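Local coordinates for penicillin-binding protein PbpB (Mycobacterium tuberculosis, PDB 6KGU) that synthesises cross-linked peptidoglycan from lipid intermediates and is inactivated by beta-lactam antibiotics, at residues F31-R36 with Q123-Y128; T192-L197 with I412-A417; L291-S296 with W308-M313; A401-R406 with T438-R443. All blocks are in the same frame, centred on the assembly; numbering follows the deposited sequence.

Interaction 1: residues F31-R36 with Q123-Y128; sequences FTIEAR and QDLRQY
F31 and Q127 form a hydrogen-bonded pair near one end of an antiparallel strand pairing, and CB of Q127 lies over one face of the F31 ring, 3.8 Å from its centroid, in a CH-pi contact. CG of F31 sits between the backbone N and the carbonyl carbon (chi1 68°), and the ring it carries lies beside Q127. On the same face of the sheet CG1 of I33 packs against CB of L125 at 3.7 Å, and CD1 of L125 touches CB of A35, where a small residue leaves room for the leucine branch. The other face is polar. R126, in a non-hydrogen-bonded pair with T32, bends at chi2 (62°), and its NH1 donates to OG1 of T32 at 2.8 Å, the acceptor lying 23° out of the guanidinium plane. CG2 of T32 rests on CB of D124 at 3.6 Å. E34 and D124 lie side by side, and the cations R36 and R122, each salt-bridged to E34, probably offset the repulsion. Since NE of R126 also pairs with E152, this arginine ties the edge strand of the dimerisation domain to helix 150-154, while carbon-carbon and carbon-ring contacts dominate the opposite face.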
loop_
_atom_site.group_PDB
_atom_site.type_symbol
_atom_site.label_atom_id
_atom_site.label_comp_id
_atom_site.label_asym_id
_atom_site.label_seq_id
_atom_site.Cartn_x
_atom_site.Cartn_y
_atom_site.Cartn_z
ATOM N N PHE A 31 -13.923 -23.087 -1.497
ATOM C CA PHE A 31 -14.498 -24.061 -2.414
ATOM C C PHE A 31 -15.682 -24.725 -1.730
ATOM O O PHE A 31 -15.823 -24.678 -0.502
ATOM C CB PHE A 31 -13.461 -25.098 -2.864
ATOM C CG PHE A 31 -13.002 -26.019 -1.774
ATOM C CD1 PHE A 31 -13.690 -27.198 -1.502
ATOM C CD2 PHE A 31 -11.866 -25.726 -1.035
ATOM C CE1 PHE A 31 -13.269 -28.051 -0.498
ATOM C CE2 PHE A 31 -11.436 -26.576 -0.026
ATOM C CZ PHE A 31 -12.134 -27.743 0.241
ATOM N N THR A 32 -16.533 -25.353 -2.538
ATOM C CA THR A 32 -17.792 -25.906 -2.062
ATOM C C THR A 32 -17.741 -27.430 -2.054
ATOM O O THR A 32 -17.159 -28.046 -2.949
ATOM C CB THR A 32 -18.944 -25.398 -2.927
ATOM O OG1 THR A 32 -19.119 -23.992 -2.693
ATOM C CG2 THR A 32 -20.251 -26.134 -2.624
ATOM N N ILE A 33 -18.316 -28.036 -1.018
ATOM C CA ILE A 33 -18.536 -29.479 -0.977
ATOM C C ILE A 33 -20.030 -29.739 -0.833
ATOM O O ILE A 33 -20.766 -28.970 -0.208
ATOM C CB ILE A 33 -17.760 -30.186 0.159
ATOM C CG1 ILE A 33 -18.465 -29.949 1.508
ATOM C CG2 ILE A 33 -16.325 -29.728 0.189
ATOM C CD1 ILE A 33 -17.667 -30.389 2.750
ATOM N N GLU A 34 -20.476 -30.842 -1.421
ATOM C CA GLU A 34 -21.872 -31.236 -1.307
ATOM C C GLU A 34 -22.109 -31.963 0.006
ATOM O O GLU A 34 -21.329 -32.831 0.402
ATOM C CB GLU A 34 -22.276 -32.135 -2.472
ATOM C CG GLU A 34 -22.875 -31.394 -3.640
ATOM C CD GLU A 34 -23.598 -32.326 -4.594
ATOM O OE1 GLU A 34 -24.296 -33.255 -4.117
ATOM O OE2 GLU A 34 -23.477 -32.122 -5.820
ATOM N N ALA A 35 -23.187 -31.598 0.689
ATOM C CA ALA A 35 -23.609 -32.324 1.877
ATOM C C ALA A 35 -25.128 -32.443 1.844
ATOM O O ALA A 35 -25.773 -32.167 0.824
ATOM C CB ALA A 35 -23.116 -31.636 3.154
ATOM N N ARG A 36 -25.707 -32.846 2.974
ATOM C CA ARG A 36 -27.142 -33.060 3.058
ATOM C C ARG A 36 -27.680 -32.528 4.377
ATOM O O ARG A 36 -26.963 -32.462 5.378
ATOM C CB ARG A 36 -27.498 -34.544 2.901
ATOM C CG ARG A 36 -27.994 -34.906 1.509
ATOM C CD ARG A 36 -26.843 -35.148 0.549
ATOM N NE ARG A 36 -27.177 -34.746 -0.814
ATOM C CZ ARG A 36 -26.455 -35.070 -1.881
ATOM N NH1 ARG A 36 -26.830 -34.662 -3.088
ATOM N NH2 ARG A 36 -25.361 -35.810 -1.740
ATOM N N GLN A 123 -27.442 -29.876 0.435
ATOM C CA GLN A 123 -26.945 -28.669 1.085
ATOM C C GLN A 123 -25.466 -28.529 0.767
ATOM O O GLN A 123 -24.668 -29.383 1.159
ATOM C CB GLN A 123 -27.174 -28.741 2.594
ATOM C CG GLN A 123 -26.859 -27.470 3.356
ATOM C CD GLN A 123 -26.811 -27.702 4.857
ATOM O OE1 GLN A 123 -26.486 -28.796 5.315
ATOM N NE2 GLN A 123 -27.146 -26.676 5.626
ATOM N N ASP A 124 -25.106 -27.465 0.058
ATOM C CA ASP A 124 -23.722 -27.216 -0.321
ATOM C C ASP A 124 -23.012 -26.454 0.790
ATOM O O ASP A 124 -23.527 -25.447 1.281
ATOM C CB ASP A 124 -23.673 -26.427 -1.626
ATOM C CG ASP A 124 -23.894 -27.304 -2.845
ATOM O OD1 ASP A 124 -24.368 -28.448 -2.683
ATOM O OD2 ASP A 124 -23.594 -26.849 -3.967
ATOM N N LEU A 125 -21.837 -26.940 1.191
ATOM C CA LEU A 125 -21.064 -26.356 2.283
ATOM C C LEU A 125 -19.847 -25.630 1.726
ATOM O O LEU A 125 -19.012 -26.240 1.051
ATOM C CB LEU A 125 -20.612 -27.430 3.270
ATOM C CG LEU A 125 -21.684 -28.362 3.824
ATOM C CD1 LEU A 125 -21.050 -29.338 4.806
ATOM C CD2 LEU A 125 -22.788 -27.548 4.477
ATOM N N ARG A 126 -19.737 -24.340 2.024
ATOM C CA ARG A 126 -18.570 -23.564 1.628
ATOM C C ARG A 126 -17.418 -23.848 2.587
ATOM O O ARG A 126 -17.607 -23.859 3.808
ATOM C CB ARG A 126 -18.908 -22.072 1.616
ATOM C CG ARG A 126 -17.942 -21.227 0.801
ATOM C CD ARG A 126 -17.960 -21.654 -0.673
ATOM N NE ARG A 126 -17.358 -20.649 -1.548
ATOM C CZ ARG A 126 -16.969 -20.871 -2.798
ATOM N NH1 ARG A 126 -17.118 -22.080 -3.331
ATOM N NH2 ARG A 126 -16.418 -19.884 -3.509
ATOM N N GLN A 127 -16.234 -24.098 2.037
ATOM C CA GLN A 127 -15.046 -24.442 2.810
ATOM C C GLN A 127 -14.011 -23.335 2.685
ATOM O O GLN A 127 -13.732 -22.877 1.575
ATOM C CB GLN A 127 -14.437 -25.758 2.316
ATOM C CG GLN A 127 -15.420 -26.907 2.297
ATOM C CD GLN A 127 -15.897 -27.258 3.680
ATOM O OE1 GLN A 127 -17.063 -27.097 4.006
ATOM N NE2 GLN A 127 -14.989 -27.729 4.510
ATOM N N TYR A 128 -13.419 -22.941 3.818
ATOM C CA TYR A 128 -12.347 -21.948 3.869
ATOM C C TYR A 128 -11.176 -22.631 4.555
ATOM O O TYR A 128 -10.982 -22.477 5.766
ATOM C CB TYR A 128 -12.771 -20.670 4.604
ATOM C CG TYR A 128 -13.918 -19.968 3.917
ATOM C CD1 TYR A 128 -13.690 -19.131 2.827
ATOM C CD2 TYR A 128 -15.235 -20.177 4.328
ATOM C CE1 TYR A 128 -14.746 -18.508 2.171
ATOM C CE2 TYR A 128 -16.296 -19.565 3.677
ATOM C CZ TYR A 128 -16.044 -18.731 2.601
ATOM O OH TYR A 128 -17.088 -18.108 1.954
HETATM O O HOH W 1 -16.238 -24.532 -5.397
#

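Interaction 2: residues T192-L197 with I412-A417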
loop_
_atom_site.group_PDB
_atom_site.type_symbol
_atom_site.label_atom_id
_atom_site.label_comp_id
_atom_site.label_asym_id
_atom_site.label_seq_id
_atom_site.Cartn_x
_atom_site.Cartn_y
_atom_site.Cartn_z
ATOM N N THR A 192 -14.418 -20.451 -11.743
ATOM C CA THR A 192 -13.421 -20.314 -10.693
ATOM C C THR A 192 -12.645 -19.013 -10.870
ATOM O O THR A 192 -12.255 -18.661 -11.983
ATOM C CB THR A 192 -12.471 -21.514 -10.702
ATOM O OG1 THR A 192 -13.134 -22.628 -10.090
ATOM C CG2 THR A 192 -11.192 -21.213 -9.915
ATOM N N VAL A 193 -12.441 -18.295 -9.764
ATOM C CA VAL A 193 -11.792 -16.987 -9.757
ATOM C C VAL A 193 -10.353 -17.160 -9.266
ATOM O O VAL A 193 -10.122 -17.586 -8.130
ATOM C CB VAL A 193 -12.574 -15.988 -8.880
ATOM C CG1 VAL A 193 -11.756 -14.733 -8.615
ATOM C CG2 VAL A 193 -13.920 -15.619 -9.539
ATOM N N VAL A 194 -9.384 -16.830 -10.120
ATOM C CA VAL A 194 -7.958 -16.945 -9.806
ATOM C C VAL A 194 -7.443 -15.570 -9.383
ATOM O O VAL A 194 -7.472 -14.623 -10.175
ATOM C CB VAL A 194 -7.158 -17.469 -11.012
ATOM C CG1 VAL A 194 -5.680 -17.625 -10.646
ATOM C CG2 VAL A 194 -7.755 -18.796 -11.557
ATOM N N LEU A 195 -6.971 -15.451 -8.141
ATOM C CA LEU A 195 -6.462 -14.181 -7.638
ATOM C C LEU A 195 -4.976 -14.017 -7.962
ATOM O O LEU A 195 -4.261 -14.986 -8.225
ATOM C CB LEU A 195 -6.669 -14.071 -6.125
ATOM C CG LEU A 195 -8.121 -14.279 -5.667
ATOM C CD1 LEU A 195 -8.252 -14.177 -4.163
ATOM C CD2 LEU A 195 -9.036 -13.257 -6.349
ATOM N N THR A 196 -4.513 -12.765 -7.920
ATOM C CA THR A 196 -3.079 -12.499 -7.992
ATOM C C THR A 196 -2.348 -12.856 -6.701
ATOM O O THR A 196 -1.111 -12.905 -6.710
ATOM C CB THR A 196 -2.837 -11.022 -8.323
ATOM O OG1 THR A 196 -3.476 -10.199 -7.335
ATOM C CG2 THR A 196 -3.403 -10.672 -9.694
ATOM N N LEU A 197 -3.079 -13.066 -5.596
ATOM C CA LEU A 197 -2.465 -13.386 -4.312
ATOM C C LEU A 197 -1.576 -14.619 -4.405
ATOM O O LEU A 197 -1.871 -15.575 -5.127
ATOM C CB LEU A 197 -3.529 -13.642 -3.230
ATOM C CG LEU A 197 -4.460 -12.497 -2.812
ATOM C CD1 LEU A 197 -5.400 -12.952 -1.678
ATOM C CD2 LEU A 197 -3.673 -11.232 -2.395
ATOM N N ILE A 412 -7.597 -9.686 -9.397
ATOM C CA ILE A 412 -8.155 -10.786 -10.176
ATOM C C ILE A 412 -7.167 -11.091 -11.292
ATOM O O ILE A 412 -6.930 -10.246 -12.159
ATOM C CB ILE A 412 -9.529 -10.444 -10.762
ATOM C CG1 ILE A 412 -10.426 -9.760 -9.732
ATOM C CG2 ILE A 412 -10.175 -11.722 -11.294
ATOM C CD1 ILE A 412 -10.745 -10.620 -8.552
ATOM N N LYS A 413 -6.588 -12.296 -11.275
ATOM C CA LYS A 413 -5.664 -12.667 -12.348
ATOM C C LYS A 413 -6.395 -13.267 -13.547
ATOM O O LYS A 413 -6.043 -12.979 -14.698
ATOM C CB LYS A 413 -4.612 -13.655 -11.835
ATOM C CG LYS A 413 -3.434 -13.815 -12.802
ATOM C CD LYS A 413 -2.179 -14.297 -12.106
ATOM C CE LYS A 413 -1.005 -14.420 -13.084
ATOM N NZ LYS A 413 -0.739 -13.159 -13.827
ATOM N N ALA A 414 -7.409 -14.092 -13.304
ATOM C CA ALA A 414 -8.053 -14.852 -14.370
ATOM C C ALA A 414 -9.328 -15.485 -13.825
ATOM O O ALA A 414 -9.573 -15.499 -12.614
ATOM C CB ALA A 414 -7.114 -15.931 -14.923
ATOM N N THR A 415 -10.142 -16.004 -14.736
ATOM C CA THR A 415 -11.301 -16.816 -14.384
ATOM C C THR A 415 -11.307 -18.087 -15.223
ATOM O O THR A 415 -10.964 -18.062 -16.412
ATOM C CB THR A 415 -12.619 -16.072 -14.600
ATOM O OG1 THR A 415 -12.752 -15.745 -15.983
ATOM C CG2 THR A 415 -12.651 -14.791 -13.790
ATOM N N VAL A 416 -11.704 -19.196 -14.611
ATOM C CA VAL A 416 -11.725 -20.490 -15.280
ATOM C C VAL A 416 -13.173 -20.927 -15.429
ATOM O O VAL A 416 -13.899 -21.073 -14.435
ATOM C CB VAL A 416 -10.902 -21.538 -14.524
ATOM C CG1 VAL A 416 -10.871 -22.840 -15.314
ATOM C CG2 VAL A 416 -9.494 -21.006 -14.290
ATOM N N ALA A 417 -13.590 -21.124 -16.678
ATOM C CA ALA A 417 -14.945 -21.527 -16.994
ATOM C C ALA A 417 -15.158 -22.981 -16.596
ATOM O O ALA A 417 -14.192 -23.720 -16.388
ATOM C CB ALA A 417 -15.210 -21.325 -18.485
#
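A classic beta bulge interrupts the antiparallel pairing of strand 192-195 with strand 412-416, neighbours in the mixed sheet that also contains strands of the N-terminal dimerisation domain. K413 and A414 both face V194, and the carbonyl oxygen of V194 takes two backbone bonds: from N of K413 at 2.7 Å and, longer, from N of A414 at 3.2 Å. The extra residue is accommodated by the backbone of K413, whose psi of -40° departs from the extended form of its neighbours. Beyond the bulge the pairing is regular, with T192 and V416 exchanging two hydrogen bonds.

The side chains sort by face. T192, V194, A414 and V416 share one, where the side chains of V194 and V416 cross obliquely, CG2 to CG2 at 3.9 Å. Both methyls stand anti to their own carbonyl carbons, and the small A414 fits opposite V194 in their hydrogen-bonded pair. Past the bulge the side chains of L195 and I412 diverge at their roots, yet CD1 of I412 meets CD2 of L195 at 3.8 Å; L151 of helix 150-154 touches both residues. Beta-branched valine, isoleucine and threonine suit the extended backbones of these strands.

K413 starts toward strand 192-195, but its long chain then leads away to a salt bridge with E232. Of its side chain, CB makes the contact: it lies 3.4 Å from O of V194 and 3.9 Å from CG2 of T196, a residue whose OG1 is engaged by the backbone of V233 and R410.

Interaction 3: residues L291-S296 with W308-M313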
loop_
_atom_site.group_PDB
_atom_site.type_symbol
_atom_site.label_atom_id
_atom_site.label_comp_id
_atom_site.label_asym_id
_atom_site.label_seq_id
_atom_site.Cartn_x
_atom_site.Cartn_y
_atom_site.Cartn_z
ATOM N N LEU A 291 21.903 21.905 -0.688
ATOM C CA LEU A 291 20.928 22.943 -0.410
ATOM C C LEU A 291 21.291 23.676 0.882
ATOM O O LEU A 291 22.244 23.330 1.573
ATOM C CB LEU A 291 19.533 22.334 -0.323
ATOM C CG LEU A 291 19.199 21.442 -1.516
ATOM C CD1 LEU A 291 18.045 20.514 -1.167
ATOM C CD2 LEU A 291 18.861 22.293 -2.729
ATOM N N GLN A 292 20.516 24.712 1.200
ATOM C CA GLN A 292 20.613 25.434 2.464
ATOM C C GLN A 292 19.215 25.446 3.069
ATOM O O GLN A 292 18.326 26.145 2.571
ATOM C CB GLN A 292 21.135 26.860 2.262
ATOM C CG GLN A 292 22.504 26.952 1.559
ATOM C CD GLN A 292 23.576 26.129 2.272
ATOM O OE1 GLN A 292 23.663 26.126 3.497
ATOM N NE2 GLN A 292 24.387 25.411 1.495
ATOM N N VAL A 293 19.011 24.672 4.130
ATOM C CA VAL A 293 17.656 24.406 4.604
ATOM C C VAL A 293 17.499 25.011 6.000
ATOM O O VAL A 293 18.100 24.516 6.963
ATOM C CB VAL A 293 17.356 22.902 4.596
ATOM C CG1 VAL A 293 15.887 22.622 4.963
ATOM C CG2 VAL A 293 17.708 22.312 3.206
ATOM N N PRO A 294 16.720 26.077 6.156
ATOM C CA PRO A 294 16.455 26.625 7.494
ATOM C C PRO A 294 15.507 25.737 8.283
ATOM O O PRO A 294 14.850 24.841 7.754
ATOM C CB PRO A 294 15.809 27.984 7.208
ATOM C CG PRO A 294 15.208 27.832 5.839
ATOM C CD PRO A 294 16.148 26.916 5.085
ATOM N N GLY A 295 15.407 26.037 9.579
ATOM C CA GLY A 295 14.558 25.246 10.457
ATOM C C GLY A 295 13.083 25.484 10.242
ATOM O O GLY A 295 12.263 24.642 10.623
ATOM N N SER A 296 12.722 26.616 9.652
ATOM C CA SER A 296 11.321 26.900 9.402
ATOM C C SER A 296 11.252 27.941 8.310
ATOM O O SER A 296 12.213 28.671 8.073
ATOM C CB SER A 296 10.602 27.389 10.669
ATOM O OG SER A 296 11.329 28.428 11.288
ATOM N N TRP A 308 12.640 18.594 13.840
ATOM C CA TRP A 308 13.723 18.773 14.794
ATOM C C TRP A 308 14.183 20.215 14.669
ATOM O O TRP A 308 14.050 20.826 13.610
ATOM C CB TRP A 308 14.891 17.776 14.571
ATOM C CG TRP A 308 15.597 17.875 13.228
ATOM C CD1 TRP A 308 16.854 18.377 12.998
ATOM C CD2 TRP A 308 15.101 17.437 11.951
ATOM N NE1 TRP A 308 17.157 18.298 11.657
ATOM C CE2 TRP A 308 16.101 17.726 10.992
ATOM C CE3 TRP A 308 13.905 16.837 11.523
ATOM C CZ2 TRP A 308 15.940 17.438 9.624
ATOM C CZ3 TRP A 308 13.746 16.547 10.159
ATOM C CH2 TRP A 308 14.765 16.846 9.230
ATOM N N GLU A 309 14.675 20.778 15.766
ATOM C CA GLU A 309 15.114 22.165 15.729
ATOM C C GLU A 309 16.493 22.220 15.076
ATOM O O GLU A 309 17.370 21.412 15.398
ATOM C CB GLU A 309 15.132 22.766 17.141
ATOM C CG GLU A 309 14.789 24.277 17.204
ATOM C CD GLU A 309 13.329 24.592 16.888
ATOM O OE1 GLU A 309 12.479 23.697 17.079
ATOM O OE2 GLU A 309 13.022 25.738 16.464
ATOM N N HIS A 310 16.671 23.134 14.121
ATOM C CA HIS A 310 17.971 23.253 13.469
ATOM C C HIS A 310 18.066 24.600 12.774
ATOM O O HIS A 310 17.052 25.192 12.394
ATOM C CB HIS A 310 18.249 22.096 12.474
ATOM C CG HIS A 310 17.381 22.078 11.243
ATOM N ND1 HIS A 310 17.614 22.882 10.146
ATOM C CD2 HIS A 310 16.327 21.291 10.906
ATOM C CE1 HIS A 310 16.724 22.618 9.204
ATOM N NE2 HIS A 310 15.929 21.656 9.640
ATOM N N GLY A 311 19.298 25.096 12.655
ATOM C CA GLY A 311 19.574 26.273 11.856
ATOM C C GLY A 311 19.700 25.888 10.396
ATOM O O GLY A 311 19.309 24.794 9.981
ATOM N N VAL A 312 20.274 26.795 9.605
ATOM C CA VAL A 312 20.489 26.485 8.197
ATOM C C VAL A 312 21.439 25.303 8.088
ATOM O O VAL A 312 22.578 25.355 8.569
ATOM C CB VAL A 312 21.010 27.706 7.446
ATOM C CG1 VAL A 312 21.353 27.313 6.010
ATOM C CG2 VAL A 312 19.951 28.791 7.455
ATOM N N MET A 313 20.969 24.223 7.475
ATOM C CA MET A 313 21.737 23.000 7.301
ATOM C C MET A 313 22.041 22.742 5.831
ATOM O O MET A 313 21.155 22.881 4.979
ATOM C CB MET A 313 20.977 21.798 7.866
ATOM C CG MET A 313 20.934 21.743 9.390
ATOM S SD MET A 313 22.539 21.284 10.071
ATOM C CE MET A 313 23.258 22.865 10.370
#
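Q292 lays its side chain against V312, CB and OE1 (3.6 Å) both touching CG1 of the valine; the two side chains cross at about a right angle. V293 makes the single antiparallel bridge: its N donates to O of M313, and its O accepts from N of M313, both at 2.9 Å. That same oxygen meets H310 at the ring edge, 3.2 Å from CE1. P294, which has no N-H to offer, carries the chain past V312, with its CB 4.2 Å from CG2 of the valine. G295 follows, its CA over one face of the H310 imidazole in a CH-pi contact and 3.2 Å from O of H310; a CB here would clash with that oxygen, so glycine fits the place. CG of H310 lies between the backbone N and the carbonyl carbon (chi1 68°). Both nitrogens are engaged: ND1 donates to O of G311 at 2.6 Å, with the acceptor in the ring plane, and NE2 is hydrogen-bonded to D306. Y315 adds an edge-to-face ring contact, and the H310 side chain lies about 10 Å from the bound aztreonam. Two transpeptidase-domain loops, flanking strands 296-299 and 302-305, are thus joined by a single antiparallel bridge.

Interaction 4: residues A401-R406 with T438-R443; sequences ANDGVR and TAQTVR
D403 supplies the charged part of this contact, its OD1 facing two side chains of helix 436-445. In the salt bridge NH1 of R443 donates to OD1 of D403 at 3.1 Å with an N-H...O angle of 163°; the oxygen lies in the guanidinium plane and is approached on its anti side. NH2 of R443 adds a weak second bond to the same atom. The arginine chain bends at chi3 (-57°), which sets NE; the guanidinium presents its edge to OD1.

A hydrogen bond from a neutral donor joins it: NE2 of Q440 donates to OD1 of D403 at 3.3 Å. It comes from above the carboxylate plane and from the opposite face to NH1, gripping the oxygen between two donors. Q440 and R443, three residues apart, emerge close together on the helix.

Packing is tight. CB of A439 points to the turn and lies 3.3 Å from N of G404 and 3.5 Å from C of D403; the short alanine lets the type I' turn N402-V405 approach the helix. Type I' turns need positive phi at both central residues; glycine takes it readily at G404.

R443 is also bonded through NE to O of A504 and through NH1 to O of I400. The buried arginine thus has carbonyl partners as well as a carboxylate, which probably stabilises its positive charge.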
loop_
_atom_site.group_PDB
_atom_site.type_symbol
_atom_site.label_atom_id
_atom_site.label_comp_id
_atom_site.label_asym_id
_atom_site.label_seq_id
_atom_site.Cartn_x
_atom_site.Cartn_y
_atom_site.Cartn_z
ATOM N N ALA A 401 9.112 2.046 -8.915
ATOM C CA ALA A 401 9.738 0.732 -9.031
ATOM C C ALA A 401 9.774 0.261 -10.488
ATOM O O ALA A 401 10.756 -0.344 -10.930
ATOM C CB ALA A 401 8.973 -0.275 -8.175
ATOM N N ASN A 402 8.713 0.533 -11.244
ATOM C CA ASN A 402 8.598 0.047 -12.619
ATOM C C ASN A 402 9.125 1.071 -13.619
ATOM O O ASN A 402 8.515 1.311 -14.669
ATOM C CB ASN A 402 7.143 -0.325 -12.907
ATOM C CG ASN A 402 6.970 -1.055 -14.225
ATOM O OD1 ASN A 402 7.768 -1.932 -14.587
ATOM N ND2 ASN A 402 5.918 -0.692 -14.956
ATOM N N ASP A 403 10.252 1.717 -13.278
ATOM C CA ASP A 403 10.970 2.591 -14.201
ATOM C C ASP A 403 10.082 3.726 -14.691
ATOM O O ASP A 403 10.175 4.154 -15.842
ATOM C CB ASP A 403 11.552 1.800 -15.382
ATOM C CG ASP A 403 12.944 1.234 -15.065
ATOM O OD1 ASP A 403 13.506 1.612 -14.011
ATOM O OD2 ASP A 403 13.471 0.426 -15.856
ATOM N N GLY A 404 9.215 4.215 -13.802
ATOM C CA GLY A 404 8.401 5.384 -14.072
ATOM C C GLY A 404 7.020 5.096 -14.620
ATOM O O GLY A 404 6.247 6.037 -14.820
ATOM N N VAL A 405 6.677 3.837 -14.872
ATOM C CA VAL A 405 5.398 3.497 -15.486
ATOM C C VAL A 405 4.490 2.897 -14.418
ATOM O O VAL A 405 4.716 1.776 -13.948
ATOM C CB VAL A 405 5.565 2.544 -16.673
ATOM C CG1 VAL A 405 4.209 2.152 -17.197
ATOM C CG2 VAL A 405 6.405 3.213 -17.763
ATOM N N ARG A 406 3.449 3.638 -14.056
ATOM C CA ARG A 406 2.487 3.155 -13.079
ATOM C C ARG A 406 1.551 2.160 -13.738
ATOM O O ARG A 406 1.011 2.425 -14.818
ATOM C CB ARG A 406 1.693 4.318 -12.500
ATOM C CG ARG A 406 0.808 3.937 -11.306
ATOM C CD ARG A 406 0.349 5.181 -10.578
ATOM N NE ARG A 406 -0.535 6.039 -11.368
ATOM C CZ ARG A 406 -1.837 5.822 -11.557
ATOM N NH1 ARG A 406 -2.431 4.759 -11.029
ATOM N NH2 ARG A 406 -2.554 6.679 -12.270
ATOM N N THR A 438 14.550 9.146 -14.391
ATOM C CA THR A 438 14.079 9.773 -13.160
ATOM C C THR A 438 13.746 8.720 -12.110
ATOM O O THR A 438 14.206 8.803 -10.961
ATOM C CB THR A 438 12.856 10.644 -13.447
ATOM O OG1 THR A 438 13.231 11.756 -14.256
ATOM C CG2 THR A 438 12.253 11.179 -12.138
ATOM N N ALA A 439 12.950 7.722 -12.485
ATOM C CA ALA A 439 12.581 6.658 -11.560
ATOM C C ALA A 439 13.807 6.003 -10.929
ATOM O O ALA A 439 13.838 5.768 -9.717
ATOM C CB ALA A 439 11.736 5.616 -12.287
ATOM N N GLN A 440 14.824 5.691 -11.737
ATOM C CA GLN A 440 16.033 5.070 -11.201
ATOM C C GLN A 440 16.743 5.995 -10.224
ATOM O O GLN A 440 17.271 5.546 -9.199
ATOM C CB GLN A 440 16.968 4.672 -12.351
ATOM C CG GLN A 440 16.448 3.466 -13.143
ATOM C CD GLN A 440 16.917 3.456 -14.582
ATOM O OE1 GLN A 440 17.887 4.120 -14.929
ATOM N NE2 GLN A 440 16.225 2.707 -15.426
ATOM N N THR A 441 16.751 7.295 -10.521
ATOM C CA THR A 441 17.382 8.267 -9.640
ATOM C C THR A 441 16.629 8.399 -8.317
ATOM O O THR A 441 17.248 8.480 -7.247
ATOM C CB THR A 441 17.477 9.611 -10.370
ATOM O OG1 THR A 441 18.432 9.493 -11.430
ATOM C CG2 THR A 441 17.902 10.734 -9.437
ATOM N N VAL A 442 15.297 8.400 -8.359
ATOM C CA VAL A 442 14.530 8.525 -7.122
ATOM C C VAL A 442 14.706 7.279 -6.246
ATOM O O VAL A 442 14.871 7.385 -5.027
ATOM C CB VAL A 442 13.047 8.796 -7.442
ATOM C CG1 VAL A 442 12.192 8.671 -6.181
ATOM C CG2 VAL A 442 12.873 10.195 -8.092
ATOM N N ARG A 443 14.684 6.090 -6.854
ATOM C CA ARG A 443 14.953 4.844 -6.126
ATOM C C ARG A 443 16.294 4.893 -5.410
ATOM O O ARG A 443 16.404 4.491 -4.244
ATOM C CB ARG A 443 14.952 3.635 -7.079
ATOM C CG ARG A 443 13.620 3.264 -7.674
ATOM C CD ARG A 443 13.595 1.804 -8.148
ATOM N NE ARG A 443 14.629 1.445 -9.120
ATOM C CZ ARG A 443 14.459 1.458 -10.443
ATOM N NH1 ARG A 443 13.317 1.868 -10.969
ATOM N NH2 ARG A 443 15.440 1.080 -11.245
#

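In the fold
Interactions 1 and 2 lie in the same mixed sheet, their centres 20 Å apart, and helix 150-154 contacts both. Interaction 1 pairs one of its outermost strands, 122-127, at the surface, with an arginine-to-threonine hydrogen bond and salt bridges on one face, whereas interaction 2 is partly buried, more aliphatic, and interrupted by a bulge. Interactions 3 and 4 belong to the transpeptidase domain. Interaction 4 is the buried one and depends on a charged pair between a turn and a helix; interaction 3, 29 Å away between centres, joins loops through backbone bonds and an imidazole. Strand 405-406 of interaction 4 precedes strand 412-416 of interaction 2, so one short run of chain links them.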